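Local coordinates for protein adenine phosphoribosyltransferase (Leishmania donovani, PDB 1QB7) that probably catalyses the purine-salvage step that joins adenine to 5-phospho-alpha-D-ribose 1-diphosphate, giving AMP and diphosphate, at residues His16-Leu21 against Arg58-Gln63; Lys23-Trp28 against Thr48-Thr53; Arg64-Ser69 against Val91-Pro96; Thr73-Phe78 against Pro87-Glu92. All coordinates share one frame; numbering follows the deposited sequence.

Contact 1 of 4, residues His16-Leu21 against Arg58-Gln63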
loop_
_atom_site.group_PDB
_atom_site.type_symbol
_atom_site.label_atom_id
_atom_site.label_comp_id
_atom_site.label_asym_id
_atom_site.label_seq_id
_atom_site.Cartn_x
_atom_site.Cartn_y
_atom_site.Cartn_z
ATOM N N HIS A 16 -23.457 -12.255 7.093
ATOM C CA HIS A 16 -22.332 -11.909 7.960
ATOM C C HIS A 16 -22.207 -10.402 8.144
ATOM O O HIS A 16 -22.402 -9.641 7.201
ATOM C CB HIS A 16 -21.030 -12.462 7.383
ATOM C CG HIS A 16 -19.916 -12.526 8.379
ATOM N ND1 HIS A 16 -19.258 -11.405 8.833
ATOM C CD2 HIS A 16 -19.361 -13.576 9.029
ATOM C CE1 HIS A 16 -18.346 -11.762 9.722
ATOM N NE2 HIS A 16 -18.389 -13.074 9.858
ATOM N N ALA A 17 -21.893 -9.980 9.367
ATOM C CA ALA A 17 -21.740 -8.563 9.681
ATOM C C ALA A 17 -20.722 -7.861 8.765
ATOM O O ALA A 17 -20.920 -6.708 8.380
ATOM C CB ALA A 17 -21.350 -8.388 11.149
ATOM N N LEU A 18 -19.648 -8.561 8.407
ATOM C CA LEU A 18 -18.620 -7.998 7.534
ATOM C C LEU A 18 -19.156 -7.747 6.121
ATOM O O LEU A 18 -18.860 -6.715 5.509
ATOM C CB LEU A 18 -17.396 -8.921 7.478
ATOM C CG LEU A 18 -16.305 -8.595 6.444
ATOM C CD1 LEU A 18 -15.790 -7.165 6.610
ATOM C CD2 LEU A 18 -15.172 -9.594 6.574
ATOM N N SER A 19 -19.926 -8.700 5.603
ATOM C CA SER A 19 -20.509 -8.581 4.271
ATOM C C SER A 19 -21.461 -7.390 4.214
ATOM O O SER A 19 -21.492 -6.635 3.236
ATOM C CB SER A 19 -21.263 -9.860 3.919
ATOM O OG SER A 19 -21.958 -9.714 2.698
ATOM N N GLN A 20 -22.228 -7.237 5.285
ATOM C CA GLN A 20 -23.195 -6.162 5.426
ATOM C C GLN A 20 -22.495 -4.811 5.495
ATOM O O GLN A 20 -22.926 -3.848 4.870
ATOM C CB GLN A 20 -24.003 -6.371 6.710
ATOM C CG GLN A 20 -24.828 -7.643 6.741
ATOM C CD GLN A 20 -26.106 -7.512 5.955
ATOM O OE1 GLN A 20 -27.189 -7.429 6.534
ATOM N NE2 GLN A 20 -25.994 -7.475 4.626
ATOM N N LEU A 21 -21.418 -4.752 6.273
ATOM C CA LEU A 21 -20.652 -3.528 6.458
ATOM C C LEU A 21 -20.005 -3.083 5.150
ATOM O O LEU A 21 -19.962 -1.894 4.845
ATOM C CB LEU A 21 -19.604 -3.754 7.550
ATOM C CG LEU A 21 -18.986 -2.559 8.274
ATOM C CD1 LEU A 21 -20.037 -1.533 8.639
ATOM C CD2 LEU A 21 -18.291 -3.067 9.519
ATOM N N ARG A 58 -9.888 -6.733 9.021
ATOM C CA ARG A 58 -8.700 -7.146 9.761
ATOM C C ARG A 58 -9.042 -8.274 10.741
ATOM O O ARG A 58 -8.390 -9.318 10.747
ATOM C CB ARG A 58 -8.127 -5.940 10.512
ATOM C CG ARG A 58 -6.733 -6.121 11.082
ATOM C CD ARG A 58 -6.726 -6.933 12.368
ATOM N NE ARG A 58 -7.662 -6.402 13.355
ATOM C CZ ARG A 58 -7.412 -5.377 14.170
ATOM N NH1 ARG A 58 -6.239 -4.756 14.134
ATOM N NH2 ARG A 58 -8.341 -4.978 15.031
ATOM N N ASP A 59 -10.075 -8.064 11.552
ATOM C CA ASP A 59 -10.492 -9.063 12.538
ATOM C C ASP A 59 -10.879 -10.396 11.910
ATOM O O ASP A 59 -10.448 -11.449 12.370
ATOM C CB ASP A 59 -11.668 -8.548 13.378
ATOM C CG ASP A 59 -11.277 -7.425 14.314
ATOM O OD1 ASP A 59 -10.080 -7.270 14.618
ATOM O OD2 ASP A 59 -12.182 -6.695 14.760
ATOM N N PHE A 60 -11.692 -10.339 10.861
ATOM C CA PHE A 60 -12.153 -11.539 10.179
ATOM C C PHE A 60 -11.015 -12.379 9.590
ATOM O O PHE A 60 -10.902 -13.569 9.884
ATOM C CB PHE A 60 -13.173 -11.178 9.093
ATOM C CG PHE A 60 -13.746 -12.373 8.382
ATOM C CD1 PHE A 60 -14.882 -13.015 8.874
ATOM C CD2 PHE A 60 -13.125 -12.890 7.246
ATOM C CE1 PHE A 60 -15.389 -14.155 8.249
ATOM C CE2 PHE A 60 -13.624 -14.031 6.614
ATOM C CZ PHE A 60 -14.759 -14.663 7.123
ATOM N N LEU A 61 -10.169 -11.757 8.770
ATOM C CA LEU A 61 -9.063 -12.472 8.135
ATOM C C LEU A 61 -8.017 -12.978 9.126
ATOM O O LEU A 61 -7.476 -14.072 8.959
ATOM C CB LEU A 61 -8.438 -11.618 7.030
ATOM C CG LEU A 61 -9.399 -11.389 5.854
ATOM C CD1 LEU A 61 -8.784 -10.470 4.809
ATOM C CD2 LEU A 61 -9.778 -12.723 5.228
ATOM N N VAL A 62 -7.747 -12.202 10.173
ATOM C CA VAL A 62 -6.792 -12.634 11.190
ATOM C C VAL A 62 -7.338 -13.906 11.857
ATOM O O VAL A 62 -6.619 -14.899 11.989
ATOM C CB VAL A 62 -6.541 -11.524 12.248
ATOM C CG1 VAL A 62 -5.811 -12.095 13.459
ATOM C CG2 VAL A 62 -5.714 -10.395 11.629
ATOM N N GLN A 63 -8.620 -13.888 12.225
ATOM C CA GLN A 63 -9.258 -15.048 12.855
ATOM C C GLN A 63 -9.208 -16.243 11.918
ATOM O O GLN A 63 -8.916 -17.365 12.333
ATOM C CB GLN A 63 -10.709 -14.736 13.215
ATOM C CG GLN A 63 -10.846 -13.809 14.408
ATOM C CD GLN A 63 -12.199 -13.127 14.476
ATOM O OE1 GLN A 63 -13.123 -13.474 13.733
ATOM N NE2 GLN A 63 -12.320 -12.133 15.357
#
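Leu18, in the first turn of helix 17-25, and Phe60, well inside helix 51-67, mark the closest approach of the two backbones, with their CA atoms 7.8 Å apart. At this spacing the helices meet through side chains, and Phe60 does most of the bridging. Its ring projects toward the start of helix 17-25 and touches two residues there. One edge of the ring, carried by CD1 and CE1, is directed at the imidazole face of His16 in an offset edge-to-face pair, the ring centroids 5.1 Å apart and the planes almost perpendicular at 89°. Phe60 CE1 comes within 3.6 Å of His16 NE2. Leu18 touches nearer the root of the same side chain: its CD2 methyl lies 3.6 Å from Phe60 CB, and the two side chains run at about a right angle.

The imidazole is held by its own helix. His16 occupies the N-cap position, and with CG anti to the main-chain N (chi1 -162°) the ring folds back so that ND1 accepts from Leu18 N in the ring plane, at 2.9 Å. That bond fixes the rotation of the ring that Phe60 meets. Leu12 and Leu202 pack around both Leu18 and Phe60. A histidine N-cap thus doubles as an aromatic partner where helix 17-25 is laid against helix 51-67 of the type I phosphoribosyltransferase fold.

Contact 2 of 4, residues Lys23-Trp28 against Thr48-Thr53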
loop_
_atom_site.group_PDB
_atom_site.type_symbol
_atom_site.label_atom_id
_atom_site.label_comp_id
_atom_site.label_asym_id
_atom_site.label_seq_id
_atom_site.Cartn_x
_atom_site.Cartn_y
_atom_site.Cartn_z
ATOM N N LYS A 23 -21.100 -3.813 2.089
ATOM C CA LYS A 23 -22.172 -3.380 1.199
ATOM C C LYS A 23 -22.594 -1.944 1.549
ATOM O O LYS A 23 -22.918 -1.146 0.672
ATOM C CB LYS A 23 -23.350 -4.346 1.335
ATOM C CG LYS A 23 -24.566 -4.040 0.486
ATOM C CD LYS A 23 -25.680 -5.009 0.863
ATOM C CE LYS A 23 -27.013 -4.673 0.213
ATOM N NZ LYS A 23 -26.987 -4.801 -1.271
ATOM N N LYS A 24 -22.544 -1.623 2.838
ATOM C CA LYS A 24 -22.915 -0.308 3.343
ATOM C C LYS A 24 -21.839 0.740 3.062
ATOM O O LYS A 24 -22.152 1.864 2.675
ATOM C CB LYS A 24 -23.179 -0.397 4.851
ATOM C CG LYS A 24 -23.496 0.924 5.539
ATOM C CD LYS A 24 -23.563 0.743 7.058
ATOM C CE LYS A 24 -23.634 2.075 7.805
ATOM N NZ LYS A 24 -24.892 2.828 7.531
ATOM N N SER A 25 -20.577 0.355 3.227
ATOM C CA SER A 25 -19.445 1.261 3.024
ATOM C C SER A 25 -18.994 1.505 1.590
ATOM O O SER A 25 -18.656 2.634 1.238
ATOM C CB SER A 25 -18.235 0.787 3.831
ATOM O OG SER A 25 -18.547 0.705 5.208
ATOM N N TYR A 26 -18.965 0.462 0.769
ATOM C CA TYR A 26 -18.499 0.605 -0.608
ATOM C C TYR A 26 -19.140 1.707 -1.433
ATOM O O TYR A 26 -20.335 1.994 -1.316
ATOM C CB TYR A 26 -18.627 -0.718 -1.371
ATOM C CG TYR A 26 -17.310 -1.423 -1.637
ATOM C CD1 TYR A 26 -16.272 -0.780 -2.321
ATOM C CD2 TYR A 26 -17.099 -2.731 -1.202
ATOM C CE1 TYR A 26 -15.052 -1.426 -2.558
ATOM C CE2 TYR A 26 -15.891 -3.382 -1.434
ATOM C CZ TYR A 26 -14.871 -2.724 -2.109
ATOM O OH TYR A 26 -13.667 -3.356 -2.303
ATOM N N ARG A 27 -18.302 2.370 -2.227
ATOM C CA ARG A 27 -18.750 3.415 -3.146
ATOM C C ARG A 27 -18.084 3.130 -4.474
ATOM O O ARG A 27 -16.895 2.804 -4.526
ATOM C CB ARG A 27 -18.358 4.819 -2.674
ATOM C CG ARG A 27 -19.125 5.321 -1.464
ATOM C CD ARG A 27 -20.614 5.422 -1.737
ATOM N NE ARG A 27 -21.353 5.908 -0.573
ATOM C CZ ARG A 27 -21.743 5.153 0.454
ATOM N NH1 ARG A 27 -21.483 3.852 0.477
ATOM N NH2 ARG A 27 -22.408 5.706 1.459
ATOM N N TRP A 28 -18.874 3.166 -5.539
ATOM C CA TRP A 28 -18.347 2.943 -6.877
ATOM C C TRP A 28 -18.566 4.202 -7.707
ATOM O O TRP A 28 -19.460 5.008 -7.418
ATOM C CB TRP A 28 -18.983 1.715 -7.541
ATOM C CG TRP A 28 -20.467 1.791 -7.758
ATOM C CD1 TRP A 28 -21.436 1.207 -6.995
ATOM C CD2 TRP A 28 -21.146 2.440 -8.845
ATOM N NE1 TRP A 28 -22.675 1.444 -7.540
ATOM C CE2 TRP A 28 -22.526 2.197 -8.674
ATOM C CE3 TRP A 28 -20.720 3.196 -9.948
ATOM C CZ2 TRP A 28 -23.489 2.686 -9.568
ATOM C CZ3 TRP A 28 -21.678 3.683 -10.838
ATOM C CH2 TRP A 28 -23.047 3.424 -10.640
ATOM N N THR A 48 -11.050 1.879 3.225
ATOM C CA THR A 48 -9.981 2.330 4.126
ATOM C C THR A 48 -10.355 3.564 4.946
ATOM O O THR A 48 -9.800 3.777 6.015
ATOM C CB THR A 48 -8.624 2.587 3.383
ATOM O OG1 THR A 48 -8.747 3.720 2.518
ATOM C CG2 THR A 48 -8.214 1.374 2.554
ATOM N N GLU A 49 -11.286 4.375 4.449
ATOM C CA GLU A 49 -11.721 5.568 5.175
ATOM C C GLU A 49 -12.809 5.237 6.200
ATOM O O GLU A 49 -13.242 6.101 6.958
ATOM C CB GLU A 49 -12.216 6.640 4.210
ATOM C CG GLU A 49 -11.106 7.315 3.422
ATOM C CD GLU A 49 -11.618 8.315 2.403
ATOM O OE1 GLU A 49 -12.706 8.890 2.597
ATOM O OE2 GLU A 49 -10.922 8.537 1.396
ATOM N N SER A 50 -13.258 3.987 6.197
ATOM C CA SER A 50 -14.275 3.523 7.135
ATOM C C SER A 50 -13.577 2.698 8.218
ATOM O O SER A 50 -13.262 1.523 8.012
ATOM C CB SER A 50 -15.324 2.672 6.415
ATOM O OG SER A 50 -16.155 2.000 7.353
ATOM N N PRO A 51 -13.296 3.319 9.377
ATOM C CA PRO A 51 -12.628 2.648 10.497
ATOM C C PRO A 51 -13.266 1.319 10.896
ATOM O O PRO A 51 -12.571 0.320 11.080
ATOM C CB PRO A 51 -12.737 3.681 11.616
ATOM C CG PRO A 51 -12.654 4.961 10.884
ATOM C CD PRO A 51 -13.569 4.729 9.711
ATOM N N GLU A 52 -14.590 1.307 11.001
ATOM C CA GLU A 52 -15.304 0.101 11.399
ATOM C C GLU A 52 -15.158 -1.004 10.355
ATOM O O GLU A 52 -14.972 -2.170 10.703
ATOM C CB GLU A 52 -16.783 0.411 11.652
ATOM C CG GLU A 52 -17.526 -0.721 12.345
ATOM C CD GLU A 52 -19.032 -0.508 12.436
ATOM O OE1 GLU A 52 -19.561 0.449 11.822
ATOM O OE2 GLU A 52 -19.691 -1.324 13.120
ATOM N N THR A 53 -15.213 -0.634 9.078
ATOM C CA THR A 53 -15.092 -1.620 8.008
ATOM C C THR A 53 -13.675 -2.184 7.924
ATOM O O THR A 53 -13.492 -3.395 7.800
ATOM C CB THR A 53 -15.524 -1.038 6.641
ATOM O OG1 THR A 53 -16.804 -0.410 6.775
ATOM C CG2 THR A 53 -15.637 -2.144 5.596
#
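Ser25, at the end of helix 17-25, and Thr53, in the first turn of helix 51-67, turn their hydroxyls toward each other, and Ser25 OG and Thr53 OG1 form a short hydrogen bond of 2.6 Å. Both oxygens lie beside their own backbone N, anti to the carbonyl carbon (chi1 -58° in Ser25, -50° in Thr53), while the CG2 methyl of Thr53 is the branch anti to its own N. In Ser50, the N-cap of helix 51-67, it is OG that stands anti to the main-chain N (chi1 168°). From there Ser50 OG makes a second 2.6 Å bond to Thr53 OG1. The two serine oxygens approach the threonine oxygen from directions roughly at right angles, which leaves Ser25 OG and Ser50 OG 3.5 Å apart.

Past Ser25 the chain leaves the helix, and Arg27 curls back over this end: its NH1 donates to Lys24 O at 3.0 Å and to Tyr26 O at 2.8 Å, both carbonyl oxygens lying close to the guanidinium plane. At the start of segment 48-53, Thr48 OG1 hydrogen-bonds to Phe97 O of the second subunit.

Ser25 OG also bonds to Leu21 O one turn back, making a chain of polar links from one helix to the next. Because a hydroxyl carries a single proton, Thr53 OG1, gripped by two other hydroxyls, must accept from at least one of them.

Contact 3 of 4, residues Arg64-Ser69 against Val91-Pro96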
loop_
_atom_site.group_PDB
_atom_site.type_symbol
_atom_site.label_atom_id
_atom_site.label_comp_id
_atom_site.label_asym_id
_atom_site.label_seq_id
_atom_site.Cartn_x
_atom_site.Cartn_y
_atom_site.Cartn_z
ATOM N N ARG A 64 -9.443 -15.980 10.638
ATOM C CA ARG A 64 -9.423 -17.030 9.641
ATOM C C ARG A 64 -8.080 -17.742 9.595
ATOM O O ARG A 64 -8.020 -18.966 9.692
ATOM C CB ARG A 64 -9.752 -16.459 8.263
ATOM C CG ARG A 64 -9.665 -17.476 7.157
ATOM C CD ARG A 64 -10.030 -16.857 5.835
ATOM N NE ARG A 64 -9.954 -17.828 4.750
ATOM C CZ ARG A 64 -10.854 -18.781 4.525
ATOM N NH1 ARG A 64 -11.917 -18.896 5.309
ATOM N NH2 ARG A 64 -10.691 -19.616 3.505
ATOM N N TYR A 65 -7.001 -16.974 9.498
ATOM C CA TYR A 65 -5.677 -17.573 9.405
ATOM C C TYR A 65 -5.128 -18.179 10.691
ATOM O O TYR A 65 -4.346 -19.126 10.635
ATOM C CB TYR A 65 -4.705 -16.599 8.737
ATOM C CG TYR A 65 -5.198 -16.194 7.360
ATOM C CD1 TYR A 65 -5.530 -17.164 6.413
ATOM C CD2 TYR A 65 -5.416 -14.855 7.033
ATOM C CE1 TYR A 65 -6.074 -16.818 5.180
ATOM C CE2 TYR A 65 -5.965 -14.496 5.796
ATOM C CZ TYR A 65 -6.293 -15.485 4.879
ATOM O OH TYR A 65 -6.869 -15.153 3.675
ATOM N N ARG A 66 -5.560 -17.660 11.842
ATOM C CA ARG A 66 -5.138 -18.196 13.142
ATOM C C ARG A 66 -5.786 -19.561 13.356
ATOM O O ARG A 66 -5.208 -20.447 13.988
ATOM C CB ARG A 66 -5.534 -17.257 14.289
ATOM C CG ARG A 66 -4.582 -16.099 14.485
ATOM C CD ARG A 66 -4.901 -15.284 15.735
ATOM N NE ARG A 66 -3.908 -14.226 15.937
ATOM C CZ ARG A 66 -4.166 -13.032 16.467
ATOM N NH1 ARG A 66 -5.394 -12.732 16.867
ATOM N NH2 ARG A 66 -3.206 -12.115 16.552
ATOM N N ALA A 67 -6.989 -19.718 12.809
ATOM C CA ALA A 67 -7.743 -20.958 12.908
ATOM C C ALA A 67 -7.323 -21.961 11.833
ATOM O O ALA A 67 -7.585 -23.159 11.951
ATOM C CB ALA A 67 -9.236 -20.665 12.792
ATOM N N MET A 68 -6.640 -21.475 10.802
ATOM C CA MET A 68 -6.211 -22.320 9.694
ATOM C C MET A 68 -5.080 -23.294 10.025
ATOM O O MET A 68 -4.159 -22.969 10.782
ATOM C CB MET A 68 -5.820 -21.442 8.506
ATOM C CG MET A 68 -5.738 -22.168 7.186
ATOM S SD MET A 68 -5.578 -21.016 5.820
ATOM C CE MET A 68 -7.245 -20.431 5.631
ATOM N N SER A 69 -5.153 -24.484 9.435
ATOM C CA SER A 69 -4.145 -25.517 9.644
ATOM C C SER A 69 -3.919 -26.352 8.376
ATOM O O SER A 69 -4.867 -26.904 7.808
ATOM C CB SER A 69 -4.550 -26.423 10.810
ATOM O OG SER A 69 -3.501 -27.319 11.138
ATOM N N VAL A 91 0.837 -8.392 10.548
ATOM C CA VAL A 91 1.365 -7.910 11.825
ATOM C C VAL A 91 0.754 -8.678 13.004
ATOM O O VAL A 91 1.426 -8.939 14.002
ATOM C CB VAL A 91 1.149 -6.376 11.994
ATOM C CG1 VAL A 91 -0.302 -6.057 12.291
ATOM C CG2 VAL A 91 2.056 -5.832 13.074
ATOM N N GLU A 92 -0.507 -9.075 12.856
ATOM C CA GLU A 92 -1.206 -9.827 13.889
ATOM C C GLU A 92 -0.801 -11.302 13.884
ATOM O O GLU A 92 -0.648 -11.921 14.939
ATOM C CB GLU A 92 -2.717 -9.709 13.693
ATOM C CG GLU A 92 -3.253 -8.296 13.834
ATOM C CD GLU A 92 -2.918 -7.662 15.178
ATOM O OE1 GLU A 92 -2.725 -8.392 16.174
ATOM O OE2 GLU A 92 -2.857 -6.418 15.244
ATOM N N LEU A 93 -0.669 -11.863 12.687
ATOM C CA LEU A 93 -0.282 -13.257 12.514
ATOM C C LEU A 93 1.207 -13.433 12.774
ATOM O O LEU A 93 1.696 -14.560 12.908
ATOM C CB LEU A 93 -0.593 -13.717 11.088
ATOM C CG LEU A 93 -2.049 -13.704 10.631
ATOM C CD1 LEU A 93 -2.126 -14.129 9.168
ATOM C CD2 LEU A 93 -2.869 -14.627 11.511
ATOM N N GLU A 94 1.925 -12.309 12.803
ATOM C CA GLU A 94 3.365 -12.291 13.028
ATOM C C GLU A 94 4.122 -13.071 11.952
ATOM O O GLU A 94 4.994 -13.891 12.253
ATOM C CB GLU A 94 3.699 -12.808 14.432
ATOM C CG GLU A 94 3.054 -11.975 15.534
ATOM C CD GLU A 94 3.388 -12.453 16.941
ATOM O OE1 GLU A 94 3.821 -13.615 17.104
ATOM O OE2 GLU A 94 3.205 -11.657 17.889
ATOM N N ILE A 95 3.737 -12.843 10.695
ATOM C CA ILE A 95 4.381 -13.478 9.546
ATOM C C ILE A 95 4.778 -12.366 8.567
ATOM O O ILE A 95 4.272 -11.243 8.653
ATOM C CB ILE A 95 3.468 -14.536 8.847
ATOM C CG1 ILE A 95 2.151 -13.902 8.380
ATOM C CG2 ILE A 95 3.218 -15.721 9.783
ATOM C CD1 ILE A 95 1.248 -14.852 7.623
ATOM N N PRO A 96 5.722 -12.650 7.657
ATOM C CA PRO A 96 6.183 -11.659 6.678
ATOM C C PRO A 96 5.126 -11.177 5.685
ATOM O O PRO A 96 4.206 -11.921 5.327
ATOM C CB PRO A 96 7.281 -12.418 5.916
ATOM C CG PRO A 96 7.760 -13.421 6.891
ATOM C CD PRO A 96 6.483 -13.902 7.516
HETATM O O HOH W 1 -1.305 -15.208 15.450
#
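Arg66 reaches from the last turn of helix 51-67 to the end of helix 86-93, where its NH2 donates to Glu92 O at 3.0 Å. The bond is moderately straight (151°), but the donor sits well above the carbonyl plane, 55° out of it. A water lies in the guanidinium plane and accepts from Arg66 NE at 2.8 Å; it also donates weakly to Glu92 O, so that carbonyl is approached by both the arginine and its water. The extended run of the arginine from CG to NE carries the charged group this far. Glu92 OE1 is a more distant partner, forming a long salt bridge with Arg66 NH2 at 3.8 Å, whereas its OE2 pairs with Arg58 of the second subunit and so ties this corner to the dimer interface.

Helices 51-67 and 86-93 lie side by side in the phosphoribosyltransferase domain, and next to the arginine their final turns pack through Leu93. CD1 of Leu93 meets Tyr65 CB at 3.6 Å, while its other methyl, CD2, lies 3.7 Å from Arg66 CG. Directly afterwards Glu94 takes a positive phi of 61° and ends the helix.

The near part of the Tyr65 ring still borders Leu93 CD1, while its hydroxyl end leads off toward strand 167-173 and hydrogen-bonds to Glu170 OE2. The same carboxylate oxygen forms a salt bridge with Arg64 NE.

Contact 4 of 4, residues Thr73-Phe78 against Pro87-Glu92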
loop_
_atom_site.group_PDB
_atom_site.type_symbol
_atom_site.label_atom_id
_atom_site.label_comp_id
_atom_site.label_asym_id
_atom_site.label_seq_id
_atom_site.Cartn_x
_atom_site.Cartn_y
_atom_site.Cartn_z
ATOM N N THR A 73 2.406 -18.940 6.040
ATOM C CA THR A 73 3.733 -18.496 6.445
ATOM C C THR A 73 4.027 -17.094 5.930
ATOM O O THR A 73 4.887 -16.398 6.468
ATOM C CB THR A 73 4.834 -19.452 5.918
ATOM O OG1 THR A 73 4.829 -19.459 4.487
ATOM C CG2 THR A 73 4.600 -20.869 6.413
ATOM N N HIS A 74 3.295 -16.679 4.895
ATOM C CA HIS A 74 3.496 -15.368 4.271
ATOM C C HIS A 74 2.201 -14.789 3.696
ATOM O O HIS A 74 1.294 -15.526 3.302
ATOM C CB HIS A 74 4.458 -15.480 3.065
ATOM C CG HIS A 74 5.841 -15.962 3.394
ATOM N ND1 HIS A 74 6.144 -17.293 3.583
ATOM C CD2 HIS A 74 7.015 -15.293 3.493
ATOM C CE1 HIS A 74 7.443 -17.422 3.786
ATOM N NE2 HIS A 74 7.994 -16.223 3.736
ATOM N N ILE A 75 2.149 -13.462 3.619
ATOM C CA ILE A 75 1.026 -12.747 3.002
ATOM C C ILE A 75 1.697 -12.002 1.832
ATOM O O ILE A 75 2.724 -11.346 2.021
ATOM C CB ILE A 75 0.390 -11.675 3.928
ATOM C CG1 ILE A 75 -0.134 -12.288 5.238
ATOM C CG2 ILE A 75 -0.708 -10.934 3.173
ATOM C CD1 ILE A 75 -1.344 -13.159 5.104
ATOM N N LEU A 76 1.171 -12.165 0.623
ATOM C CA LEU A 76 1.727 -11.492 -0.552
ATOM C C LEU A 76 0.664 -10.549 -1.106
ATOM O O LEU A 76 -0.362 -10.993 -1.621
ATOM C CB LEU A 76 2.158 -12.511 -1.615
ATOM C CG LEU A 76 2.666 -11.992 -2.975
ATOM C CD1 LEU A 76 3.930 -11.162 -2.822
ATOM C CD2 LEU A 76 2.937 -13.152 -3.910
ATOM N N GLY A 77 0.906 -9.249 -0.972
ATOM C CA GLY A 77 -0.047 -8.255 -1.434
ATOM C C GLY A 77 0.341 -7.603 -2.745
ATOM O O GLY A 77 1.528 -7.372 -3.010
ATOM N N PHE A 78 -0.671 -7.279 -3.549
ATOM C CA PHE A 78 -0.468 -6.663 -4.859
ATOM C C PHE A 78 -0.376 -5.137 -4.779
ATOM O O PHE A 78 -1.153 -4.493 -4.076
ATOM C CB PHE A 78 -1.608 -7.048 -5.815
ATOM C CG PHE A 78 -1.778 -8.538 -6.020
ATOM C CD1 PHE A 78 -0.945 -9.459 -5.392
ATOM C CD2 PHE A 78 -2.799 -9.016 -6.837
ATOM C CE1 PHE A 78 -1.130 -10.834 -5.572
ATOM C CE2 PHE A 78 -2.994 -10.383 -7.025
ATOM C CZ PHE A 78 -2.159 -11.293 -6.391
ATOM N N PRO A 87 -0.499 -5.870 5.336
ATOM C CA PRO A 87 0.276 -5.553 6.544
ATOM C C PRO A 87 -0.483 -5.605 7.869
ATOM O O PRO A 87 0.061 -6.076 8.868
ATOM C CB PRO A 87 0.813 -4.151 6.251
ATOM C CG PRO A 87 0.968 -4.161 4.753
ATOM C CD PRO A 87 -0.312 -4.831 4.304
ATOM N N MET A 88 -1.731 -5.143 7.891
ATOM C CA MET A 88 -2.478 -5.172 9.142
ATOM C C MET A 88 -2.855 -6.587 9.564
ATOM O O MET A 88 -3.105 -6.839 10.738
ATOM C CB MET A 88 -3.698 -4.247 9.109
ATOM C CG MET A 88 -4.774 -4.620 8.134
ATOM S SD MET A 88 -6.168 -3.488 8.276
ATOM C CE MET A 88 -7.304 -4.299 7.173
ATOM N N ILE A 89 -2.881 -7.514 8.611
ATOM C CA ILE A 89 -3.190 -8.905 8.923
ATOM C C ILE A 89 -1.895 -9.604 9.343
ATOM O O ILE A 89 -1.836 -10.250 10.391
ATOM C CB ILE A 89 -3.789 -9.632 7.708
ATOM C CG1 ILE A 89 -5.120 -8.990 7.315
ATOM C CG2 ILE A 89 -4.009 -11.103 8.026
ATOM C CD1 ILE A 89 -5.624 -9.432 5.951
ATOM N N ALA A 90 -0.854 -9.427 8.531
ATOM C CA ALA A 90 0.457 -10.022 8.773
ATOM C C ALA A 90 1.061 -9.635 10.124
ATOM O O ALA A 90 1.708 -10.458 10.775
ATOM C CB ALA A 90 1.419 -9.655 7.639
ATOM N N VAL A 91 0.837 -8.392 10.548
ATOM C CA VAL A 91 1.365 -7.910 11.825
ATOM C C VAL A 91 0.754 -8.678 13.004
ATOM O O VAL A 91 1.426 -8.939 14.002
ATOM C CB VAL A 91 1.149 -6.376 11.994
ATOM C CG1 VAL A 91 -0.302 -6.057 12.291
ATOM C CG2 VAL A 91 2.056 -5.832 13.074
ATOM N N GLU A 92 -0.507 -9.075 12.856
ATOM C CA GLU A 92 -1.206 -9.827 13.889
ATOM C C GLU A 92 -0.801 -11.302 13.884
ATOM O O GLU A 92 -0.648 -11.921 14.939
ATOM C CB GLU A 92 -2.717 -9.709 13.693
ATOM C CG GLU A 92 -3.253 -8.296 13.834
ATOM C CD GLU A 92 -2.918 -7.662 15.178
ATOM O OE1 GLU A 92 -2.725 -8.392 16.174
ATOM O OE2 GLU A 92 -2.857 -6.418 15.244
#
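Ile75, on strand 74-78, and Ala90, on helix 86-93, are the residues whose backbones come nearest, with CA atoms 6.4 Å apart. The contact is wholly apolar and buried. Ile75 supplies the strand's side: a chi1 of -59° sets CG1 opposite the carbonyl carbon and turns this branch to the helix. CG1 rests 3.9 Å from the CB methyl of Ala90, whose small side chain lets the helix sit close to the strand. The tip of the same branch, Ile75 CD1, makes a looser approach to Ile89 CG2 at 4.5 Å.

Strand 74-78, helix 86-93 and strand 97-100 form a beta-alpha-beta unit, with the two strands parallel neighbours in the sheet. Ile75 also touches Val142 and Ile144 of strand 140-145, on the other flank of its strand, and Phe97 of strand 97-100. Ile89 also packs on Leu61 of helix 51-67, and Met88 meets Met88 of the second subunit.

Helix 51-67 links contacts 1, 2 and 3. Contacts 1 and 2 are successive parts of its packing with helix 17-25, their centres 12 Å apart, and Leu21 CG lies 3.4 Å from Thr53 OG1 between them. Contacts 3 and 4 are closer, with centres 8 Å apart; they share Val91 and Glu92, and Pro96 O and Ile75 N, 3.1 Å apart, are probably hydrogen-bonded. Contact 1 reaches contact 4 through Leu61 CD1, 3.5 Å from Ile89 CD1. None of the four forms the active site. The Ser25 side chain is about 11 Å from that of Ala42 in the adenine pocket, and the Ile75 side chain is about 13 Å from the bound magnesium ion.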